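Local atomic coordinates of putative uncharacterized protein lp_3323 (Lactobacillus plantarum, PDB entry 3DC7), a protein that is of unknown function but belongs to the GDSL-like lipase/acylhydrolase family and is therefore probably a hydrolase of the SGNH type. Residues G114-L119 with A167-D172; I86-G91 with T121-N126; Y69-V74 with C107-F112. One frame throughout, in Å; residues are numbered along the deposited sequence.

Interaction 1 of 3, residues G114-L119 with A167-D172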
ATOM      1  N   GLY A 114      -7.472  -9.815  19.682  1.00 23.49           N
ATOM      2  CA  GLY A 114      -7.893  -9.128  20.893  1.00 23.02           C
ATOM      3  C   GLY A 114      -6.789  -8.282  21.484  1.00 23.00           C
ATOM      4  O   GLY A 114      -7.035  -7.168  21.939  1.00 22.91           O
ATOM      5  N   ALA A 115      -5.561  -8.788  21.461  1.00 23.71           N
ATOM      6  CA  ALA A 115      -4.445  -8.049  22.044  1.00 24.24           C
ATOM      7  C   ALA A 115      -4.051  -6.804  21.226  1.00 25.24           C
ATOM      8  O   ALA A 115      -3.774  -5.757  21.811  1.00 25.15           O
ATOM      9  CB  ALA A 115      -3.273  -8.945  22.293  1.00 23.71           C
ATOM     10  N   LEU A 116      -4.054  -6.907  19.893  1.00 26.15           N
ATOM     11  CA  LEU A 116      -3.943  -5.727  19.018  1.00 27.45           C
ATOM     12  C   LEU A 116      -4.988  -4.647  19.328  1.00 28.67           C
ATOM     13  O   LEU A 116      -4.641  -3.470  19.434  1.00 28.49           O
ATOM     14  CB  LEU A 116      -4.028  -6.117  17.536  1.00 27.43           C
ATOM     15  CG  LEU A 116      -2.821  -6.872  16.965  1.00 28.07           C
ATOM     16  CD1 LEU A 116      -3.162  -7.528  15.627  1.00 29.30           C
ATOM     17  CD2 LEU A 116      -1.620  -5.938  16.831  1.00 28.79           C
HETATM   18  N   MSE A 117      -6.252  -5.043  19.492  1.00 30.11           N
HETATM   19  CA  MSE A 117      -7.317  -4.078  19.796  1.00 32.25           C
HETATM   20  C   MSE A 117      -7.044  -3.265  21.068  1.00 31.82           C
HETATM   21  O   MSE A 117      -7.191  -2.039  21.088  1.00 31.21           O
HETATM   22  CB  MSE A 117      -8.680  -4.765  19.908  1.00 33.42           C
HETATM   23  CG  MSE A 117      -9.778  -3.797  20.321  1.00 40.00           C
HETATM   24 SE   MSE A 117     -11.542  -4.602  20.373  1.00 60.20          SE
HETATM   25  CE  MSE A 117     -11.819  -4.972  18.448  1.00 54.27           C
HETATM   26  N   MSE A 118      -6.645  -3.954  22.130  1.00 31.76           N
HETATM   27  CA  MSE A 118      -6.352  -3.266  23.363  1.00 32.45           C
HETATM   28  C   MSE A 118      -5.095  -2.421  23.266  1.00 30.58           C
HETATM   29  O   MSE A 118      -5.073  -1.304  23.781  1.00 30.21           O
HETATM   30  CB  MSE A 118      -6.285  -4.238  24.517  1.00 33.80           C
HETATM   31  CG  MSE A 118      -7.663  -4.698  24.927  1.00 41.99           C
HETATM   32 SE   MSE A 118      -7.456  -6.248  26.040  1.00 61.36          SE
HETATM   33  CE  MSE A 118      -7.222  -5.285  27.741  1.00 56.21           C
ATOM     34  N   LEU A 119      -4.067  -2.939  22.599  1.00 28.51           N
ATOM     35  CA  LEU A 119      -2.850  -2.163  22.366  1.00 27.08           C
ATOM     36  C   LEU A 119      -3.180  -0.867  21.621  1.00 26.01           C
ATOM     37  O   LEU A 119      -2.878   0.211  22.101  1.00 25.32           O
ATOM     38  CB  LEU A 119      -1.821  -2.967  21.573  1.00 26.39           C
ATOM     39  CG  LEU A 119      -0.301  -2.750  21.742  1.00 27.36           C
ATOM     40  CD1 LEU A 119       0.419  -3.083  20.447  1.00 26.30           C
ATOM     41  CD2 LEU A 119       0.104  -1.374  22.196  1.00 25.64           C
ATOM     42  N   ALA A 167      -2.328  -5.837   9.737  1.00 22.49           N
ATOM     43  CA  ALA A 167      -2.832  -4.938   8.689  1.00 22.99           C
ATOM     44  C   ALA A 167      -4.302  -4.571   8.935  1.00 23.56           C
ATOM     45  O   ALA A 167      -4.644  -3.388   8.925  1.00 23.57           O
ATOM     46  CB  ALA A 167      -2.635  -5.525   7.321  1.00 23.35           C
ATOM     47  N   GLN A 168      -5.160  -5.564   9.196  1.00 24.13           N
ATOM     48  CA  GLN A 168      -6.586  -5.281   9.446  1.00 25.31           C
ATOM     49  C   GLN A 168      -6.835  -4.431  10.688  1.00 25.17           C
ATOM     50  O   GLN A 168      -7.578  -3.454  10.618  1.00 25.50           O
ATOM     51  CB  GLN A 168      -7.421  -6.556   9.544  1.00 25.77           C
ATOM     52  CG  GLN A 168      -7.473  -7.396   8.260  1.00 30.04           C
ATOM     53  CD  GLN A 168      -7.841  -8.862   8.536  1.00 34.65           C
ATOM     54  OE1 GLN A 168      -8.431  -9.185   9.579  1.00 33.88           O
ATOM     55  NE2 GLN A 168      -7.497  -9.754   7.590  1.00 34.55           N
HETATM   56  N   MSE A 169      -6.240  -4.804  11.811  1.00 24.83           N
HETATM   57  CA  MSE A 169      -6.435  -4.080  13.075  1.00 25.22           C
HETATM   58  C   MSE A 169      -5.852  -2.672  13.055  1.00 24.53           C
HETATM   59  O   MSE A 169      -6.490  -1.755  13.544  1.00 24.87           O
HETATM   60  CB  MSE A 169      -5.861  -4.842  14.274  1.00 25.84           C
HETATM   61  CG  MSE A 169      -6.588  -6.125  14.604  1.00 29.53           C
HETATM   62 SE   MSE A 169      -8.494  -5.810  14.866  1.00 42.28          SE
HETATM   63  CE  MSE A 169      -8.457  -4.558  16.348  1.00 36.81           C
ATOM     64  N   THR A 170      -4.650  -2.489  12.513  1.00 23.92           N
ATOM     65  CA  THR A 170      -4.072  -1.132  12.454  1.00 23.85           C
ATOM     66  C   THR A 170      -4.946  -0.179  11.644  1.00 24.46           C
ATOM     67  O   THR A 170      -5.080   0.988  12.007  1.00 24.42           O
ATOM     68  CB  THR A 170      -2.630  -1.084  11.939  1.00 23.20           C
ATOM     69  OG1 THR A 170      -2.540  -1.738  10.673  1.00 24.10           O
ATOM     70  CG2 THR A 170      -1.705  -1.753  12.908  1.00 22.04           C
ATOM     71  N   ALA A 171      -5.550  -0.705  10.571  1.00 25.10           N
ATOM     72  CA  ALA A 171      -6.450   0.041   9.705  1.00 25.84           C
ATOM     73  C   ALA A 171      -7.607   0.660  10.469  1.00 26.68           C
ATOM     74  O   ALA A 171      -7.920   1.834  10.274  1.00 26.73           O
ATOM     75  CB  ALA A 171      -6.968  -0.839   8.582  1.00 25.89           C
ATOM     76  N   ASP A 172      -8.225  -0.124  11.347  1.00 27.37           N
ATOM     77  CA  ASP A 172      -9.362   0.337  12.145  1.00 28.26           C
ATOM     78  C   ASP A 172      -9.053   1.473  13.135  1.00 27.95           C
ATOM     79  O   ASP A 172      -9.963   2.133  13.636  1.00 28.15           O
ATOM     80  CB  ASP A 172      -9.973  -0.836  12.894  1.00 28.70           C
ATOM     81  CG  ASP A 172     -10.738  -1.766  11.988  1.00 30.82           C
ATOM     82  OD1 ASP A 172     -11.178  -1.351  10.889  1.00 32.96           O
ATOM     83  OD2 ASP A 172     -10.904  -2.934  12.389  1.00 34.25           O
TER
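Met169 of helix 159-173 carries this contact, reaching across to Leu116 and Met117 on helix 112-126. Both methionines are selenomethionine, with selenium (SE) in place of sulfur. Going along 167-172, Gln168 uses OE1 to hydrogen-bond the hydroxyl of Tyr113, just before the other segment, so a polar link lies close to the apolar contact.

Met169 comes next, and its CA lies 6.7 Å from the CA of Leu116. Its CG stands beside the backbone N, anti to the carbonyl carbon (chi1 -68°). Its CB and CG meet the CB and CD1 of Leu116, with Met169 CG 3.8 Å from Leu116 CD1. The chain then bends twice, at chi2 (-55°) and chi3 (-60°). These bends lead CE away from Leu116 and set it against the next residue. There Met169 CE sits 3.6 Å from Met117 CB and 3.7 Å from Met117 CA. Met117 is extended as far as selenium and bends only at chi3, and its CE lies 4.0 Å from Met169 CE. The first half of Met169 is thus spent on one residue and its tip on another.

Thr170 follows and touches Phe134 of the sheet, which Leu116 also touches from helix 112-126. Asp172 bonds Tyr181 of the second subunit through OD1 and, through OD2, the hydroxyl of Tyr104, a residue that also touches Met169. The contact joins two helices that share strand 132-136 as a floor, a helix-helix layer over the parallel sheet of the three-layer alpha/beta/alpha fold of SGNH hydrolases.

Interaction 2 of 3, residues I86-G91 with T121-N126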
ATOM      1  N   ILE A  86       5.982   6.926  18.617  1.00 24.05           N
ATOM      2  CA  ILE A  86       5.858   5.571  19.132  1.00 23.36           C
ATOM      3  C   ILE A  86       5.876   4.549  18.005  1.00 23.43           C
ATOM      4  O   ILE A  86       5.053   4.596  17.088  1.00 23.48           O
ATOM      5  CB  ILE A  86       4.591   5.385  20.013  1.00 23.08           C
ATOM      6  CG1 ILE A  86       4.670   6.304  21.241  1.00 21.60           C
ATOM      7  CG2 ILE A  86       4.440   3.913  20.440  1.00 21.99           C
ATOM      8  CD1 ILE A  86       3.309   6.688  21.834  1.00 20.57           C
ATOM      9  N   ALA A  87       6.820   3.627  18.096  1.00 22.87           N
ATOM     10  CA  ALA A  87       6.922   2.516  17.172  1.00 23.15           C
ATOM     11  C   ALA A  87       6.666   1.190  17.901  1.00 23.72           C
ATOM     12  O   ALA A  87       7.191   0.954  19.001  1.00 23.97           O
ATOM     13  CB  ALA A  87       8.284   2.513  16.527  1.00 22.81           C
ATOM     14  N   VAL A  88       5.840   0.341  17.295  1.00 23.58           N
ATOM     15  CA  VAL A  88       5.613  -1.010  17.803  1.00 23.94           C
ATOM     16  C   VAL A  88       6.093  -2.038  16.792  1.00 23.99           C
ATOM     17  O   VAL A  88       5.682  -2.026  15.628  1.00 23.64           O
ATOM     18  CB  VAL A  88       4.136  -1.264  18.164  1.00 23.67           C
ATOM     19  CG1 VAL A  88       3.947  -2.684  18.712  1.00 24.16           C
ATOM     20  CG2 VAL A  88       3.647  -0.209  19.157  1.00 22.90           C
ATOM     21  N   PHE A  89       6.974  -2.918  17.249  1.00 24.72           N
ATOM     22  CA  PHE A  89       7.599  -3.903  16.384  1.00 25.84           C
ATOM     23  C   PHE A  89       7.357  -5.303  16.977  1.00 26.74           C
ATOM     24  O   PHE A  89       8.168  -5.832  17.738  1.00 27.63           O
ATOM     25  CB  PHE A  89       9.088  -3.555  16.250  1.00 26.18           C
ATOM     26  CG  PHE A  89       9.807  -4.268  15.126  1.00 26.27           C
ATOM     27  CD1 PHE A  89       9.335  -5.468  14.603  1.00 28.52           C
ATOM     28  CD2 PHE A  89      10.989  -3.755  14.636  1.00 28.05           C
ATOM     29  CE1 PHE A  89      10.019  -6.125  13.602  1.00 29.83           C
ATOM     30  CE2 PHE A  89      11.693  -4.410  13.626  1.00 29.30           C
ATOM     31  CZ  PHE A  89      11.208  -5.591  13.108  1.00 29.87           C
ATOM     32  N   GLY A  90       6.213  -5.890  16.648  1.00 27.18           N
ATOM     33  CA  GLY A  90       5.815  -7.157  17.251  1.00 27.96           C
ATOM     34  C   GLY A  90       5.018  -8.075  16.345  1.00 28.20           C
ATOM     35  O   GLY A  90       4.658  -7.698  15.224  1.00 29.03           O
ATOM     36  N   GLY A  91       4.758  -9.289  16.838  1.00 27.91           N
ATOM     37  CA  GLY A  91       3.983 -10.285  16.109  1.00 27.22           C
ATOM     38  C   GLY A  91       4.748 -11.555  15.757  1.00 27.06           C
ATOM     39  O   GLY A  91       4.137 -12.611  15.561  1.00 26.89           O
ATOM     40  N   THR A 121      -6.101   0.654  21.088  1.00 25.38           N
ATOM     41  CA  THR A 121      -6.984   1.537  21.859  1.00 26.40           C
ATOM     42  C   THR A 121      -6.191   2.285  22.941  1.00 26.15           C
ATOM     43  O   THR A 121      -6.312   3.492  23.083  1.00 26.51           O
ATOM     44  CB  THR A 121      -8.150   0.760  22.499  1.00 26.48           C
ATOM     45  OG1 THR A 121      -8.856   0.058  21.470  1.00 26.55           O
ATOM     46  CG2 THR A 121      -9.116   1.713  23.222  1.00 27.08           C
ATOM     47  N   GLY A 122      -5.349   1.561  23.671  1.00 26.19           N
ATOM     48  CA  GLY A 122      -4.460   2.170  24.652  1.00 25.67           C
ATOM     49  C   GLY A 122      -3.637   3.315  24.095  1.00 25.32           C
ATOM     50  O   GLY A 122      -3.566   4.395  24.701  1.00 25.24           O
ATOM     51  N   LEU A 123      -3.022   3.087  22.936  1.00 25.02           N
ATOM     52  CA  LEU A 123      -2.123   4.070  22.332  1.00 24.92           C
ATOM     53  C   LEU A 123      -2.849   5.335  21.880  1.00 25.50           C
ATOM     54  O   LEU A 123      -2.336   6.445  22.049  1.00 25.71           O
ATOM     55  CB  LEU A 123      -1.370   3.457  21.154  1.00 24.42           C
ATOM     56  CG  LEU A 123      -0.327   2.377  21.449  1.00 24.06           C
ATOM     57  CD1 LEU A 123       0.074   1.639  20.182  1.00 21.79           C
ATOM     58  CD2 LEU A 123       0.889   2.965  22.135  1.00 22.87           C
ATOM     59  N   GLN A 124      -4.032   5.153  21.292  1.00 26.09           N
ATOM     60  CA  GLN A 124      -4.793   6.252  20.706  1.00 27.20           C
ATOM     61  C   GLN A 124      -5.491   7.066  21.785  1.00 28.08           C
ATOM     62  O   GLN A 124      -5.704   8.263  21.617  1.00 28.33           O
ATOM     63  CB  GLN A 124      -5.832   5.738  19.698  1.00 27.23           C
ATOM     64  CG  GLN A 124      -5.278   5.098  18.427  1.00 27.69           C
ATOM     65  CD  GLN A 124      -4.461   6.061  17.567  1.00 29.41           C
ATOM     66  OE1 GLN A 124      -3.489   6.649  18.036  1.00 29.73           O
ATOM     67  NE2 GLN A 124      -4.844   6.209  16.297  1.00 27.33           N
ATOM     68  N   THR A 125      -5.837   6.399  22.891  1.00 28.60           N
ATOM     69  CA  THR A 125      -6.465   7.035  24.034  1.00 28.65           C
ATOM     70  C   THR A 125      -5.453   7.888  24.768  1.00 28.57           C
ATOM     71  O   THR A 125      -5.740   9.040  25.083  1.00 28.57           O
ATOM     72  CB  THR A 125      -7.071   5.995  24.982  1.00 28.71           C
ATOM     73  OG1 THR A 125      -8.033   5.219  24.259  1.00 30.08           O
ATOM     74  CG2 THR A 125      -7.750   6.654  26.167  1.00 28.61           C
ATOM     75  N   ASN A 126      -4.258   7.346  25.001  1.00 28.24           N
ATOM     76  CA  ASN A 126      -3.287   8.033  25.870  1.00 27.99           C
ATOM     77  C   ASN A 126      -2.268   8.931  25.178  1.00 27.56           C
ATOM     78  O   ASN A 126      -1.701   9.801  25.813  1.00 27.81           O
ATOM     79  CB  ASN A 126      -2.611   7.035  26.811  1.00 27.84           C
ATOM     80  CG  ASN A 126      -3.604   6.378  27.748  1.00 28.75           C
ATOM     81  OD1 ASN A 126      -4.088   7.010  28.694  1.00 30.03           O
ATOM     82  ND2 ASN A 126      -3.942   5.117  27.477  1.00 29.36           N
TER
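Leu123 on helix 112-126 divides its two methyls between Ile86 and Val88 of strand 85-89. Its CG stands beside the backbone N, anti to the carbonyl carbon (chi1 -69°), and chi2 is extended at 166°. The fork therefore opens towards the strand. Leu123 CD2 meets Ile86 CG2 at 4.0 Å, and Leu123 CD1 meets Val88 CG2 at 4.2 Å. Both are ordinary van der Waals contacts.

The two strand residues offer differently placed methyls. Ile86 CG2 lies anti to its backbone N, whereas Val88 CG2 lies beside its own. Strand 85-89 is the central strand of the five-stranded parallel sheet, in the order 2-1-3-4-5, and helix 112-126 covers one face of it. The connection from this strand through the helix to strand 132-136 is a beta-alpha-beta crossover. Phe134 of that strand touches both Val88 and Leu123.

At the end of the helix two side chains bond back to its own carbonyls. Thr125 OG1 bonds Thr121 O at 2.7 Å, from above the carbonyl plane. Asn126 ND2 bonds Gly122 O at 2.9 Å. Each of these oxygens also accepts the backbone N of the same partner residue, Thr125 or Asn126.

Interaction 3 of 3, residues Y69-V74 with C107-F112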
ATOM      1  N   TYR A  69       3.691 -14.079  26.589  1.00 26.17           N
ATOM      2  CA  TYR A  69       5.006 -13.655  27.098  1.00 26.29           C
ATOM      3  C   TYR A  69       5.141 -12.127  27.167  1.00 26.25           C
ATOM      4  O   TYR A  69       5.227 -11.478  26.128  1.00 25.55           O
ATOM      5  CB  TYR A  69       6.112 -14.199  26.186  1.00 26.97           C
ATOM      6  CG  TYR A  69       6.230 -15.699  26.163  1.00 28.11           C
ATOM      7  CD1 TYR A  69       5.653 -16.452  25.146  1.00 29.15           C
ATOM      8  CD2 TYR A  69       6.920 -16.369  27.172  1.00 30.62           C
ATOM      9  CE1 TYR A  69       5.768 -17.854  25.125  1.00 30.13           C
ATOM     10  CE2 TYR A  69       7.038 -17.753  27.161  1.00 31.47           C
ATOM     11  CZ  TYR A  69       6.466 -18.487  26.140  1.00 31.07           C
ATOM     12  OH  TYR A  69       6.601 -19.855  26.165  1.00 31.97           O
ATOM     13  N   ASP A  70       5.187 -11.562  28.376  1.00 26.16           N
ATOM     14  CA  ASP A  70       5.407 -10.121  28.565  1.00 26.85           C
ATOM     15  C   ASP A  70       4.575  -9.257  27.629  1.00 26.97           C
ATOM     16  O   ASP A  70       5.133  -8.428  26.894  1.00 27.42           O
ATOM     17  CB  ASP A  70       6.891  -9.771  28.360  1.00 27.69           C
ATOM     18  CG  ASP A  70       7.770 -10.284  29.479  1.00 30.26           C
ATOM     19  OD1 ASP A  70       8.641 -11.154  29.214  1.00 32.32           O
ATOM     20  OD2 ASP A  70       7.586  -9.816  30.625  1.00 32.52           O
ATOM     21  N   ALA A  71       3.255  -9.454  27.652  1.00 26.44           N
ATOM     22  CA  ALA A  71       2.325  -8.829  26.706  1.00 26.35           C
ATOM     23  C   ALA A  71       2.598  -7.360  26.398  1.00 26.60           C
ATOM     24  O   ALA A  71       2.468  -6.511  27.270  1.00 26.20           O
ATOM     25  CB  ALA A  71       0.896  -8.978  27.214  1.00 25.85           C
HETATM   26  N   MSE A  72       2.938  -7.057  25.161  1.00 26.98           N
HETATM   27  CA  MSE A  72       3.001  -5.653  24.717  1.00 27.48           C
HETATM   28  C   MSE A  72       1.670  -4.907  24.887  1.00 27.22           C
HETATM   29  O   MSE A  72       1.645  -3.678  25.041  1.00 27.03           O
HETATM   30  CB  MSE A  72       3.462  -5.559  23.271  1.00 27.51           C
HETATM   31  CG  MSE A  72       4.926  -5.901  23.062  1.00 30.91           C
HETATM   32 SE   MSE A  72       5.443  -5.725  21.164  1.00 39.12          SE
HETATM   33  CE  MSE A  72       6.455  -7.397  21.014  1.00 34.85           C
ATOM     34  N   ALA A  73       0.578  -5.648  24.871  1.00 27.35           N
ATOM     35  CA  ALA A  73      -0.750  -5.066  25.074  1.00 27.92           C
ATOM     36  C   ALA A  73      -0.967  -4.562  26.503  1.00 28.25           C
ATOM     37  O   ALA A  73      -1.956  -3.884  26.776  1.00 28.78           O
ATOM     38  CB  ALA A  73      -1.837  -6.042  24.660  1.00 28.14           C
ATOM     39  N   VAL A  74      -0.041  -4.884  27.408  1.00 28.54           N
ATOM     40  CA  VAL A  74       0.015  -4.230  28.719  1.00 28.48           C
ATOM     41  C   VAL A  74       1.272  -3.363  28.878  1.00 28.30           C
ATOM     42  O   VAL A  74       1.207  -2.267  29.423  1.00 28.46           O
ATOM     43  CB  VAL A  74      -0.168  -5.223  29.927  1.00 28.70           C
ATOM     44  CG1 VAL A  74       0.775  -6.384  29.859  1.00 27.89           C
ATOM     45  CG2 VAL A  74       0.014  -4.489  31.256  1.00 28.87           C
ATOM     46  N   CYS A 107     -11.742  -8.977  21.573  1.00 40.51           N
ATOM     47  CA  CYS A 107     -11.310  -7.786  22.304  1.00 41.67           C
ATOM     48  C   CYS A 107     -10.580  -8.048  23.621  1.00 41.18           C
ATOM     49  O   CYS A 107     -10.447  -7.144  24.462  1.00 41.26           O
ATOM     50  CB  CYS A 107     -12.468  -6.799  22.494  1.00 42.04           C
ATOM     51  SG  CYS A 107     -13.968  -7.519  23.086  1.00 46.75           S
ATOM     52  N   ASP A 108     -10.086  -9.271  23.793  1.00 40.47           N
ATOM     53  CA  ASP A 108      -9.189  -9.523  24.903  1.00 39.66           C
ATOM     54  C   ASP A 108      -7.856 -10.168  24.509  1.00 38.68           C
ATOM     55  O   ASP A 108      -7.724 -10.782  23.442  1.00 38.27           O
ATOM     56  CB  ASP A 108      -9.903 -10.234  26.067  1.00 40.29           C
ATOM     57  CG  ASP A 108      -9.839 -11.758  25.988  1.00 42.21           C
ATOM     58  OD1 ASP A 108      -9.061 -12.328  25.187  1.00 43.59           O
ATOM     59  OD2 ASP A 108     -10.573 -12.397  26.777  1.00 45.10           O
HETATM   60  N   MSE A 109      -6.888 -10.016  25.405  1.00 37.05           N
HETATM   61  CA  MSE A 109      -5.489 -10.310  25.183  1.00 36.34           C
HETATM   62  C   MSE A 109      -5.159 -11.785  25.026  1.00 34.68           C
HETATM   63  O   MSE A 109      -4.014 -12.146  24.759  1.00 34.59           O
HETATM   64  CB  MSE A 109      -4.732  -9.791  26.382  1.00 36.93           C
HETATM   65  CG  MSE A 109      -3.409  -9.217  26.062  1.00 40.36           C
HETATM   66 SE   MSE A 109      -2.843  -8.305  27.656  1.00 48.78          SE
HETATM   67  CE  MSE A 109      -4.234  -6.936  27.780  1.00 44.22           C
ATOM     68  N   THR A 110      -6.165 -12.625  25.232  1.00 32.86           N
ATOM     69  CA  THR A 110      -6.072 -14.067  25.047  1.00 31.65           C
ATOM     70  C   THR A 110      -5.715 -14.447  23.601  1.00 30.01           C
ATOM     71  O   THR A 110      -5.076 -15.473  23.359  1.00 28.98           O
ATOM     72  CB  THR A 110      -7.385 -14.743  25.566  1.00 31.72           C
ATOM     73  OG1 THR A 110      -7.088 -15.504  26.743  1.00 33.84           O
ATOM     74  CG2 THR A 110      -8.050 -15.645  24.534  1.00 33.00           C
ATOM     75  N   THR A 111      -6.121 -13.602  22.650  1.00 28.02           N
ATOM     76  CA  THR A 111      -5.848 -13.861  21.241  1.00 26.72           C
ATOM     77  C   THR A 111      -5.058 -12.714  20.639  1.00 25.77           C
ATOM     78  O   THR A 111      -5.022 -11.613  21.195  1.00 26.17           O
ATOM     79  CB  THR A 111      -7.143 -14.100  20.418  1.00 26.51           C
ATOM     80  OG1 THR A 111      -7.978 -12.938  20.458  1.00 24.76           O
ATOM     81  CG2 THR A 111      -7.922 -15.319  20.939  1.00 27.14           C
ATOM     82  N   PHE A 112      -4.429 -12.976  19.503  1.00 24.41           N
ATOM     83  CA  PHE A 112      -3.625 -11.962  18.814  1.00 23.76           C
ATOM     84  C   PHE A 112      -4.479 -10.769  18.388  1.00 22.96           C
ATOM     85  O   PHE A 112      -4.072  -9.630  18.547  1.00 22.79           O
ATOM     86  CB  PHE A 112      -2.935 -12.577  17.599  1.00 23.16           C
ATOM     87  CG  PHE A 112      -1.906 -11.683  16.966  1.00 23.18           C
ATOM     88  CD1 PHE A 112      -0.809 -11.233  17.695  1.00 21.31           C
ATOM     89  CD2 PHE A 112      -2.022 -11.310  15.637  1.00 21.54           C
ATOM     90  CE1 PHE A 112       0.150 -10.419  17.104  1.00 21.29           C
ATOM     91  CE2 PHE A 112      -1.058 -10.495  15.041  1.00 20.81           C
ATOM     92  CZ  PHE A 112       0.022 -10.047  15.781  1.00 18.00           C
TER
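Met109, a selenomethionine, lies against Ala71 and Ala73 and joins the turn before helix 112-126 to the start of helix 72-75, within the three-layer alpha/beta/alpha fold of the SGNH hydrolases. It sits in a type I beta turn from Asp108 to Thr111. Ala71 is the N-cap of the short helix 72-75, and Ala73 lies in its first turn.

The CB of Met109 points toward residues 69-74 but itself stays back from both alanines. The next atom, CG, makes the first close touch and lies 3.8 Å from Ala73 CB. The chain stays extended at chi2 (168°), which carries selenium on to the second alanine. Met109 SE is 3.8 Å from Ala71 CB and 3.9 Å from Ala73 CB, so it bears on both methyls. The chain then bends at chi3 (-63°). This turn brings CE back to Ala73, where it lies 4.0 Å from Ala73 CB and 3.9 Å from Ala73 O. From CG to CE the side chain lies along the two small residues. Val74 stays at the edge of the contact.

Helix 112-126 shares in this packing, since Ala115 touches both Met109 and Ala73. The backbone of Met109 is also hydrogen-bonded to Ser67, so the turn is tied to the loop before residues 69-74 as well. Thr111 caps the helix that follows through its OG1, which bonds Gly114 N and also Asp106. Asp108 forms an Asx turn at the start of the beta turn: its OD1 accepts Thr110 N at 2.9 Å, from above the carboxylate plane.

In the fold
Interactions 1 and 2 both use helix 112-126, which faces helix 159-173 in one and strand 85-89 in the other. Their touching residues are mostly buried, and both reach the second subunit nearby. Interaction 3 is only partly buried, joins the start of helix 72-75 to the turn ahead of helix 112-126, and is touched by no other chain of the assembly. All three meet through apolar groups. Interaction 2 uses branched methyls over the sheet, while interactions 1 and 3 each rest on one bent selenomethionine. They form a continuous body: Leu119 packs on Val88 between 1 and 2, Met118 on Met109 between 1 and 3, and Met72 on Gly90 between 2 and 3.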